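PDB 3CCY: putative TetR-family transcriptional regulator from Bordetella parapertussis 12822, which probably binds operator DNA through an N-terminal helix-turn-helix domain and regulates transcription, most likely as a repressor of the TetR family. Local coordinates for residues 23-26 with 27-31; 48-51 with 52-56; 100-103 with 104-108. All coordinates share one frame; numbering follows the deposited sequence.

Contact 1 of 3, residues 23-26 with 27-31; sequences AAAM and FARQG
The ring of Phe27 lies over the carbonyl oxygen of Ala23, whose O stands 3.2 Å from Phe27 CG on one face, offset toward the rim. The same oxygen takes a nearly straight bond from Phe27 N (2.9 Å, 176°), so one carbonyl meets both the amide and the ring of the residue four positions on. CG of Phe27 is anti to its own carbonyl carbon (chi1 -66°), which swings the ring back along the helix until CE2 comes within 4.2 Å of Ala23 CB.

Two residues on, Arg29 folds back on Ala25. Its chain bends at chi2 (-64°), laying the guanidinium with one face over Ala25 O and bringing NH2 to 3.7 Å from Ala25 CB. Arg29 NH1 is 2.8 Å from Ala25 O, but the angle is too poor for a hydrogen bond; this oxygen is bonded by Arg29 N (3.1 Å) and, weakly, by Ala28 N. Arg29 NH1 instead forms a salt bridge with Asp107 of helix 87-115, which probably sets the position of the guanidinium.

At the C-terminal end of helix 15-29, Met26 O draws weak bonds from the amides of Arg29, Gln30 and Gly31, and Gly31 leaves the helix with positive phi. Selenomethionine Met26 and Gln30 run side by side, CG to NE2 3.9 Å. Met26 also packs on Ile40 of the predicted helix-turn-helix, while Ala23 meets Val61 and Phe27 reaches Met65 and Val111. The apolar side chains thus pack both within the DNA-binding domain and on helix 87-115, to which the Arg29 salt bridge adds a charged link.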
ATOM      1  N   ALA A  23     -15.801 -15.370  -3.145  1.00 36.91           N
ATOM      2  CA  ALA A  23     -15.739 -14.354  -2.086  1.00 35.67           C
ATOM      3  C   ALA A  23     -14.473 -13.503  -2.162  1.00 35.10           C
ATOM      4  O   ALA A  23     -14.532 -12.274  -2.025  1.00 34.31           O
ATOM      5  CB  ALA A  23     -15.818 -15.008  -0.726  1.00 35.96           C
ATOM      6  N   ALA A  24     -13.334 -14.165  -2.355  1.00 33.98           N
ATOM      7  CA  ALA A  24     -12.053 -13.468  -2.503  1.00 33.98           C
ATOM      8  C   ALA A  24     -12.149 -12.420  -3.606  1.00 34.05           C
ATOM      9  O   ALA A  24     -11.752 -11.274  -3.409  1.00 34.30           O
ATOM     10  CB  ALA A  24     -10.941 -14.458  -2.788  1.00 33.27           C
ATOM     11  N   ALA A  25     -12.707 -12.802  -4.752  1.00 34.66           N
ATOM     12  CA  ALA A  25     -12.862 -11.857  -5.858  1.00 35.94           C
ATOM     13  C   ALA A  25     -13.703 -10.623  -5.483  1.00 36.56           C
ATOM     14  O   ALA A  25     -13.326  -9.492  -5.783  1.00 37.08           O
ATOM     15  CB  ALA A  25     -13.416 -12.553  -7.095  1.00 35.70           C
HETATM   16  N   MSE A  26     -14.821 -10.826  -4.796  1.00 37.24           N
HETATM   17  CA  MSE A  26     -15.657  -9.692  -4.404  1.00 38.13           C
HETATM   18  C   MSE A  26     -15.047  -8.804  -3.320  1.00 38.95           C
HETATM   19  O   MSE A  26     -15.086  -7.575  -3.435  1.00 39.13           O
HETATM   20  CB  MSE A  26     -17.046 -10.160  -4.014  1.00 38.04           C
HETATM   21  CG  MSE A  26     -17.927 -10.375  -5.231  1.00 38.12           C
HETATM   22 SE   MSE A  26     -19.700 -10.982  -4.803  0.50 38.46          SE
HETATM   23  CE  MSE A  26     -19.254 -12.816  -4.310  1.00 38.20           C
ATOM     24  N   PHE A  27     -14.475  -9.423  -2.283  1.00 39.65           N
ATOM     25  CA  PHE A  27     -13.800  -8.687  -1.211  1.00 40.72           C
ATOM     26  C   PHE A  27     -12.676  -7.801  -1.757  1.00 42.08           C
ATOM     27  O   PHE A  27     -12.342  -6.768  -1.157  1.00 42.30           O
ATOM     28  CB  PHE A  27     -13.197  -9.642  -0.168  1.00 40.37           C
ATOM     29  CG  PHE A  27     -14.209 -10.438   0.636  1.00 39.53           C
ATOM     30  CD1 PHE A  27     -15.556 -10.099   0.663  1.00 38.93           C
ATOM     31  CD2 PHE A  27     -13.775 -11.508   1.412  1.00 39.45           C
ATOM     32  CE1 PHE A  27     -16.463 -10.839   1.421  1.00 39.13           C
ATOM     33  CE2 PHE A  27     -14.668 -12.251   2.174  1.00 37.47           C
ATOM     34  CZ  PHE A  27     -16.019 -11.913   2.177  1.00 39.45           C
ATOM     35  N   ALA A  28     -12.071  -8.238  -2.866  1.00 43.41           N
ATOM     36  CA  ALA A  28     -10.947  -7.531  -3.498  1.00 44.90           C
ATOM     37  C   ALA A  28     -11.359  -6.424  -4.486  1.00 46.22           C
ATOM     38  O   ALA A  28     -10.588  -5.484  -4.683  1.00 47.19           O
ATOM     39  CB  ALA A  28      -9.967  -8.523  -4.159  1.00 44.11           C
ATOM     40  N   ARG A  29     -12.545  -6.522  -5.104  1.00 47.51           N
ATOM     41  CA  ARG A  29     -13.084  -5.394  -5.894  1.00 48.78           C
ATOM     42  C   ARG A  29     -13.748  -4.363  -4.970  1.00 48.88           C
ATOM     43  O   ARG A  29     -13.147  -3.328  -4.675  1.00 49.12           O
ATOM     44  CB  ARG A  29     -14.086  -5.820  -6.984  1.00 49.45           C
ATOM     45  CG  ARG A  29     -13.778  -7.085  -7.770  1.00 51.89           C
ATOM     46  CD  ARG A  29     -12.507  -6.980  -8.610  1.00 56.03           C
ATOM     47  NE  ARG A  29     -12.150  -8.282  -9.181  1.00 58.89           N
ATOM     48  CZ  ARG A  29     -11.438  -9.215  -8.548  1.00 59.90           C
ATOM     49  NH1 ARG A  29     -10.986  -8.995  -7.317  1.00 60.20           N
ATOM     50  NH2 ARG A  29     -11.169 -10.371  -9.149  1.00 60.69           N
ATOM     51  N   GLN A  30     -14.973  -4.656  -4.507  1.00 48.81           N
ATOM     52  CA  GLN A  30     -15.760  -3.716  -3.683  1.00 48.72           C
ATOM     53  C   GLN A  30     -15.419  -3.698  -2.194  1.00 48.75           C
ATOM     54  O   GLN A  30     -15.740  -2.724  -1.501  1.00 48.82           O
ATOM     55  CB  GLN A  30     -17.273  -3.919  -3.855  1.00 48.82           C
ATOM     56  CG  GLN A  30     -17.785  -5.324  -3.593  1.00 49.23           C
ATOM     57  CD  GLN A  30     -18.087  -6.079  -4.880  1.00 51.05           C
ATOM     58  OE1 GLN A  30     -17.265  -6.119  -5.806  1.00 52.22           O
ATOM     59  NE2 GLN A  30     -19.271  -6.679  -4.947  1.00 50.46           N
ATOM     60  N   GLY A  31     -14.786  -4.764  -1.703  1.00 48.56           N
ATOM     61  CA  GLY A  31     -14.391  -4.843  -0.297  1.00 48.13           C
ATOM     62  C   GLY A  31     -15.293  -5.713   0.559  1.00 47.97           C
ATOM     63  O   GLY A  31     -16.322  -6.225   0.097  1.00 47.65           O
TER

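Contact 2 of 3, residues 48-51 with 52-56; sequences KSRL and YHYFD
Tyr52 turns the edge of its ring to the end of the preceding turn: CD1 lies 3.2 Å from Lys48 O, with Ser49 O also near the ring plane. Residues 48-55 fall in the predicted helix-turn-helix; 48-51 probably belong to its recognition helix, as in other TetR-family proteins, and here keep helical backbone angles without the regular bonds. The Tyr52 amide reaches back only three residues, to Ser49 O (3.0 Å), a tight spacing matched by a donor well above the carbonyl plane.

Leu51 O closes the next turn with two bonds. Phe55 N approaches in the carbonyl plane at 3.0 Å, whereas Tyr54 N comes from above it at 3.1 Å. Leu51 itself is buried against Ile37, Ile40 and Ala41 of helix 37-43. Phe55 packs on helices 15-29 and 58-81. Leu51 and Phe55, with the ring of Tyr54, join this exposed segment to the rest of the domain.

Arg50 and Tyr54 run alongside each other in the same direction, their flat groups turned 73° apart. A bend at chi3 (65°) curls the Arg50 chain toward the tyrosine hydroxyl. His53 CD2 sits over one face of the Tyr54 ring, and the ring also leans on Ile15 and Ile19. Both CD2 and CE2 of Tyr54 stand 3.3 Å from Arg50 O.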
ATOM      1  N   LYS A  48     -28.772 -18.940  -0.273  1.00 54.37           N
ATOM      2  CA  LYS A  48     -28.083 -18.450   0.931  1.00 54.24           C
ATOM      3  C   LYS A  48     -27.902 -19.538   2.004  1.00 53.99           C
ATOM      4  O   LYS A  48     -26.976 -19.460   2.817  1.00 54.29           O
ATOM      5  CB  LYS A  48     -28.807 -17.230   1.520  1.00 54.22           C
ATOM      6  CG  LYS A  48     -27.885 -16.270   2.321  1.00 54.65           C
ATOM      7  CD  LYS A  48     -28.706 -15.398   3.303  1.00 54.34           C
ATOM      8  CE  LYS A  48     -28.990 -13.995   2.701  1.00 54.72           C
ATOM      9  NZ  LYS A  48     -30.106 -13.988   1.604  1.00 54.79           N
ATOM     10  N   SER A  49     -28.778 -20.548   1.987  1.00 53.71           N
ATOM     11  CA  SER A  49     -28.722 -21.676   2.932  1.00 53.26           C
ATOM     12  C   SER A  49     -27.393 -22.459   2.827  1.00 52.78           C
ATOM     13  O   SER A  49     -26.753 -22.689   3.889  1.00 52.84           O
ATOM     14  CB  SER A  49     -29.910 -22.628   2.702  1.00 53.20           C
ATOM     15  OG  SER A  49     -31.106 -21.910   2.411  1.00 53.52           O
ATOM     16  N   ARG A  50     -27.103 -22.856   1.544  1.00 52.11           N
ATOM     17  CA  ARG A  50     -26.018 -23.799   1.286  1.00 51.65           C
ATOM     18  C   ARG A  50     -24.612 -23.294   1.652  1.00 51.19           C
ATOM     19  O   ARG A  50     -23.670 -24.084   1.739  1.00 51.24           O
ATOM     20  CB  ARG A  50     -26.071 -24.275  -0.169  1.00 51.71           C
ATOM     21  CG  ARG A  50     -27.371 -24.997  -0.528  1.00 52.61           C
ATOM     22  CD  ARG A  50     -27.241 -25.852  -1.787  1.00 53.99           C
ATOM     23  NE  ARG A  50     -26.308 -26.971  -1.604  1.00 54.43           N
ATOM     24  CZ  ARG A  50     -25.048 -26.986  -2.044  1.00 53.92           C
ATOM     25  NH1 ARG A  50     -24.278 -28.049  -1.825  1.00 53.71           N
ATOM     26  NH2 ARG A  50     -24.553 -25.944  -2.705  1.00 53.65           N
ATOM     27  N   LEU A  51     -24.473 -21.987   1.873  1.00 50.47           N
ATOM     28  CA  LEU A  51     -23.200 -21.419   2.340  1.00 49.87           C
ATOM     29  C   LEU A  51     -22.865 -21.836   3.764  1.00 49.44           C
ATOM     30  O   LEU A  51     -21.700 -22.087   4.086  1.00 49.01           O
ATOM     31  CB  LEU A  51     -23.216 -19.893   2.264  1.00 49.90           C
ATOM     32  CG  LEU A  51     -22.494 -19.232   1.095  1.00 49.90           C
ATOM     33  CD1 LEU A  51     -23.248 -19.470  -0.206  1.00 50.43           C
ATOM     34  CD2 LEU A  51     -22.365 -17.754   1.383  1.00 50.04           C
ATOM     35  N   TYR A  52     -23.894 -21.937   4.597  1.00 48.95           N
ATOM     36  CA  TYR A  52     -23.709 -22.212   6.009  1.00 48.56           C
ATOM     37  C   TYR A  52     -23.440 -23.657   6.289  1.00 48.81           C
ATOM     38  O   TYR A  52     -23.126 -24.014   7.398  1.00 48.93           O
ATOM     39  CB  TYR A  52     -24.878 -21.714   6.830  1.00 48.24           C
ATOM     40  CG  TYR A  52     -25.073 -20.236   6.761  1.00 47.34           C
ATOM     41  CD1 TYR A  52     -25.783 -19.676   5.763  1.00 46.68           C
ATOM     42  CD2 TYR A  52     -24.542 -19.406   7.709  1.00 47.32           C
ATOM     43  CE1 TYR A  52     -25.954 -18.338   5.703  1.00 45.96           C
ATOM     44  CE2 TYR A  52     -24.710 -18.076   7.646  1.00 46.97           C
ATOM     45  CZ  TYR A  52     -25.416 -17.549   6.645  1.00 46.64           C
ATOM     46  OH  TYR A  52     -25.586 -16.216   6.580  1.00 47.07           O
ATOM     47  N   HIS A  53     -23.550 -24.477   5.262  1.00 49.01           N
ATOM     48  CA  HIS A  53     -23.150 -25.887   5.279  1.00 49.20           C
ATOM     49  C   HIS A  53     -21.627 -26.000   5.401  1.00 49.03           C
ATOM     50  O   HIS A  53     -21.108 -27.021   5.858  1.00 49.20           O
ATOM     51  CB  HIS A  53     -23.646 -26.586   4.002  1.00 49.33           C
ATOM     52  CG  HIS A  53     -23.589 -28.085   4.057  1.00 50.18           C
ATOM     53  ND1 HIS A  53     -24.668 -28.861   4.435  1.00 50.96           N
ATOM     54  CD2 HIS A  53     -22.593 -28.953   3.752  1.00 50.51           C
ATOM     55  CE1 HIS A  53     -24.333 -30.138   4.378  1.00 50.96           C
ATOM     56  NE2 HIS A  53     -23.079 -30.221   3.963  1.00 50.79           N
ATOM     57  N   TYR A  54     -20.923 -24.935   5.013  1.00 48.73           N
ATOM     58  CA  TYR A  54     -19.458 -24.913   5.032  1.00 48.27           C
ATOM     59  C   TYR A  54     -18.881 -23.832   5.939  1.00 47.65           C
ATOM     60  O   TYR A  54     -17.768 -23.985   6.449  1.00 47.82           O
ATOM     61  CB  TYR A  54     -18.905 -24.756   3.610  1.00 48.65           C
ATOM     62  CG  TYR A  54     -19.561 -25.670   2.601  1.00 49.09           C
ATOM     63  CD1 TYR A  54     -19.142 -26.996   2.449  1.00 49.43           C
ATOM     64  CD2 TYR A  54     -20.610 -25.216   1.807  1.00 49.72           C
ATOM     65  CE1 TYR A  54     -19.752 -27.840   1.524  1.00 49.51           C
ATOM     66  CE2 TYR A  54     -21.229 -26.052   0.881  1.00 50.07           C
ATOM     67  CZ  TYR A  54     -20.796 -27.361   0.746  1.00 49.80           C
ATOM     68  OH  TYR A  54     -21.416 -28.184  -0.172  1.00 50.03           O
ATOM     69  N   PHE A  55     -19.630 -22.747   6.132  1.00 46.86           N
ATOM     70  CA  PHE A  55     -19.154 -21.596   6.913  1.00 46.25           C
ATOM     71  C   PHE A  55     -20.208 -21.040   7.865  1.00 45.93           C
ATOM     72  O   PHE A  55     -21.389 -20.953   7.515  1.00 45.89           O
ATOM     73  CB  PHE A  55     -18.687 -20.471   5.987  1.00 45.93           C
ATOM     74  CG  PHE A  55     -17.532 -20.843   5.102  1.00 45.80           C
ATOM     75  CD1 PHE A  55     -17.738 -21.125   3.755  1.00 45.24           C
ATOM     76  CD2 PHE A  55     -16.231 -20.893   5.610  1.00 45.23           C
ATOM     77  CE1 PHE A  55     -16.669 -21.463   2.924  1.00 44.99           C
ATOM     78  CE2 PHE A  55     -15.161 -21.233   4.793  1.00 44.90           C
ATOM     79  CZ  PHE A  55     -15.380 -21.517   3.449  1.00 45.09           C
ATOM     80  N   ASP A  56     -19.768 -20.634   9.055  1.00 45.67           N
ATOM     81  CA  ASP A  56     -20.687 -20.124  10.085  1.00 45.34           C
ATOM     82  C   ASP A  56     -20.987 -18.633   9.940  1.00 44.64           C
ATOM     83  O   ASP A  56     -21.975 -18.133  10.473  1.00 44.73           O
ATOM     84  CB  ASP A  56     -20.133 -20.391  11.491  1.00 45.63           C
ATOM     85  CG  ASP A  56     -20.018 -21.874  11.815  1.00 46.55           C
ATOM     86  OD1 ASP A  56     -19.092 -22.223  12.587  1.00 47.43           O
ATOM     87  OD2 ASP A  56     -20.840 -22.683  11.312  1.00 47.51           O
TER

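Contact 3 of 3, residues 100-103 with 104-108; sequences EIYA and TSRDR
Tyr102 and Arg106 extend side by side in the same direction, with ring and guanidinium planes 73° apart. Arg106 CG touches the ring at CE1 (3.6 Å), and from there the chain stays straight to NE. That atom donates to Tyr102 OH at 3.1 Å and 158°; the hydroxyl lies at the guanidinium edge, close to its plane. CG of both residues stands anti to the backbone N, which keeps the two chains alongside. Outside partners hold both ends: Tyr102 OH bonds Tyr174 O and Arg106 NH2 bonds Tyr171 O, joining the pair to the segment after helix 153-168.

The pair sits on helix 87-115 of the TetR-like C-terminal domain, at a kink where the amides of Asp107 and Arg108 lack bonds to the turn before. As far as Ser105 N the bonds are regular, Thr104 N to Glu100 O and Ser105 N to Ile101 O. Thr104 OG1 lies 3.1 Å from Glu100 O, folded back over the turn.

At Ser105 the psi angle of 44° opens the backbone, and Arg106 N, 3.2 Å from Tyr102 O, is too badly angled to bond it. One water bridges the gap weakly, donating to the oxygens of Ala103 and Thr104 and accepting from Arg106 N. Ile101, buried, faces His69 and Leu73 of helix 58-81, and the Glu100 carboxylate forms a salt bridge with Arg76.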
ATOM      1  N   GLU A 100       5.335 -14.124  -7.487  1.00 35.08           N
ATOM      2  CA  GLU A 100       4.699 -15.273  -8.091  1.00 35.45           C
ATOM      3  C   GLU A 100       3.282 -15.488  -7.494  1.00 35.85           C
ATOM      4  O   GLU A 100       2.303 -15.733  -8.226  1.00 35.74           O
ATOM      5  CB  GLU A 100       5.590 -16.511  -7.919  1.00 35.85           C
ATOM      6  CG  GLU A 100       4.977 -17.814  -8.403  1.00 38.08           C
ATOM      7  CD  GLU A 100       5.399 -19.016  -7.567  1.00 42.69           C
ATOM      8  OE1 GLU A 100       6.615 -19.199  -7.266  1.00 45.40           O
ATOM      9  OE2 GLU A 100       4.507 -19.805  -7.216  1.00 44.09           O
ATOM     10  N   ILE A 101       3.202 -15.409  -6.168  1.00 36.00           N
ATOM     11  CA  ILE A 101       1.949 -15.547  -5.439  1.00 37.86           C
ATOM     12  C   ILE A 101       0.914 -14.456  -5.826  1.00 39.26           C
ATOM     13  O   ILE A 101      -0.286 -14.741  -5.961  1.00 39.48           O
ATOM     14  CB  ILE A 101       2.235 -15.738  -3.937  1.00 37.21           C
ATOM     15  CG1 ILE A 101       2.954 -17.095  -3.764  1.00 37.25           C
ATOM     16  CG2 ILE A 101       0.954 -15.661  -3.103  1.00 37.50           C
ATOM     17  CD1 ILE A 101       3.390 -17.428  -2.348  1.00 40.70           C
ATOM     18  N   TYR A 102       1.391 -13.244  -6.113  1.00 40.53           N
ATOM     19  CA  TYR A 102       0.568 -12.210  -6.793  1.00 41.36           C
ATOM     20  C   TYR A 102       0.057 -12.591  -8.213  1.00 42.54           C
ATOM     21  O   TYR A 102      -1.144 -12.483  -8.531  1.00 42.84           O
ATOM     22  CB  TYR A 102       1.369 -10.917  -6.852  1.00 42.16           C
ATOM     23  CG  TYR A 102       0.622  -9.773  -7.490  1.00 41.65           C
ATOM     24  CD1 TYR A 102      -0.315  -9.021  -6.751  1.00 41.07           C
ATOM     25  CD2 TYR A 102       0.861  -9.427  -8.825  1.00 40.98           C
ATOM     26  CE1 TYR A 102      -1.006  -7.966  -7.326  1.00 40.53           C
ATOM     27  CE2 TYR A 102       0.182  -8.366  -9.405  1.00 41.67           C
ATOM     28  CZ  TYR A 102      -0.754  -7.643  -8.654  1.00 41.47           C
ATOM     29  OH  TYR A 102      -1.423  -6.618  -9.240  1.00 38.76           O
ATOM     30  N   ALA A 103       0.967 -13.041  -9.067  1.00 43.03           N
ATOM     31  CA  ALA A 103       0.624 -13.542 -10.384  1.00 43.78           C
ATOM     32  C   ALA A 103      -0.424 -14.674 -10.343  1.00 44.21           C
ATOM     33  O   ALA A 103      -1.279 -14.783 -11.236  1.00 44.74           O
ATOM     34  CB  ALA A 103       1.901 -14.029 -11.103  1.00 44.05           C
ATOM     35  N   THR A 104      -0.359 -15.524  -9.320  1.00 43.99           N
ATOM     36  CA  THR A 104      -1.272 -16.661  -9.267  1.00 43.83           C
ATOM     37  C   THR A 104      -2.496 -16.367  -8.402  1.00 42.92           C
ATOM     38  O   THR A 104      -3.598 -16.682  -8.800  1.00 43.57           O
ATOM     39  CB  THR A 104      -0.557 -17.974  -8.859  1.00 44.09           C
ATOM     40  OG1 THR A 104       0.056 -17.807  -7.593  1.00 46.14           O
ATOM     41  CG2 THR A 104       0.533 -18.301  -9.842  1.00 43.79           C
ATOM     42  N   SER A 105      -2.292 -15.703  -7.268  1.00 42.12           N
ATOM     43  CA  SER A 105      -3.306 -15.556  -6.220  1.00 41.55           C
ATOM     44  C   SER A 105      -3.626 -14.100  -5.895  1.00 39.89           C
ATOM     45  O   SER A 105      -3.746 -13.746  -4.720  1.00 40.52           O
ATOM     46  CB  SER A 105      -2.827 -16.251  -4.933  1.00 41.45           C
ATOM     47  OG  SER A 105      -3.064 -17.640  -4.993  1.00 43.22           O
ATOM     48  N   ARG A 106      -3.783 -13.272  -6.923  1.00 38.88           N
ATOM     49  CA  ARG A 106      -3.970 -11.828  -6.741  1.00 37.62           C
ATOM     50  C   ARG A 106      -5.093 -11.470  -5.744  1.00 36.83           C
ATOM     51  O   ARG A 106      -4.875 -10.699  -4.788  1.00 35.57           O
ATOM     52  CB  ARG A 106      -4.226 -11.130  -8.084  1.00 37.73           C
ATOM     53  CG  ARG A 106      -4.184  -9.599  -7.919  1.00 37.50           C
ATOM     54  CD  ARG A 106      -4.470  -8.795  -9.193  1.00 38.79           C
ATOM     55  NE  ARG A 106      -4.391  -7.369  -8.851  1.00 39.24           N
ATOM     56  CZ  ARG A 106      -5.409  -6.679  -8.343  1.00 40.34           C
ATOM     57  NH1 ARG A 106      -6.592  -7.259  -8.165  1.00 40.43           N
ATOM     58  NH2 ARG A 106      -5.258  -5.404  -8.023  1.00 41.46           N
ATOM     59  N   ASP A 107      -6.286 -12.022  -5.977  1.00 34.97           N
ATOM     60  CA  ASP A 107      -7.434 -11.754  -5.120  1.00 35.13           C
ATOM     61  C   ASP A 107      -7.172 -12.008  -3.636  1.00 34.82           C
ATOM     62  O   ASP A 107      -7.441 -11.146  -2.810  1.00 33.25           O
ATOM     63  CB  ASP A 107      -8.636 -12.591  -5.562  1.00 34.94           C
ATOM     64  CG  ASP A 107      -9.230 -12.113  -6.858  1.00 36.32           C
ATOM     65  OD1 ASP A 107      -8.973 -10.949  -7.249  1.00 37.20           O
ATOM     66  OD2 ASP A 107      -9.955 -12.912  -7.491  1.00 40.15           O
ATOM     67  N   ARG A 108      -6.717 -13.220  -3.306  1.00 35.92           N
ATOM     68  CA  ARG A 108      -6.438 -13.585  -1.907  1.00 38.08           C
ATOM     69  C   ARG A 108      -5.288 -12.726  -1.352  1.00 38.68           C
ATOM     70  O   ARG A 108      -5.302 -12.348  -0.192  1.00 38.50           O
ATOM     71  CB  ARG A 108      -6.142 -15.093  -1.764  1.00 37.82           C
ATOM     72  CG  ARG A 108      -7.391 -16.045  -1.786  1.00 38.96           C
ATOM     73  CD  ARG A 108      -6.921 -17.496  -1.674  1.00 39.79           C
ATOM     74  NE  ARG A 108      -7.936 -18.544  -1.896  1.00 44.78           N
ATOM     75  CZ  ARG A 108      -8.508 -18.835  -3.072  1.00 46.03           C
ATOM     76  NH1 ARG A 108      -9.398 -19.813  -3.159  1.00 45.40           N
ATOM     77  NH2 ARG A 108      -8.220 -18.142  -4.162  1.00 48.42           N
TER
HETATM   78  O   HOH W   1      -4.451 -14.423 -10.118  1.00 42.32           O

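In the fold
Contacts 1 and 2 share the N-terminal DNA-binding domain, their centres 18 Å apart without touching; contact 3 lies in the C-terminal domain, about 8 Å from the chain centre against about 27 Å for contact 2. Contact 2 is the most exposed, anchored by two buried apolar side chains, whereas contact 1 buries Ala23, Ala24 and Phe27 between helices and contact 3 relies on polar side-chain bonding beside a helix kink. Helix 58-81 packs against all three. Contacts 1 and 3 meet directly through the salt bridge from Arg29 NH1 to Asp107 OD1 (2.8 Å), and Ala25 and Ala28 pack on Asp107, linking the two domains at the kink.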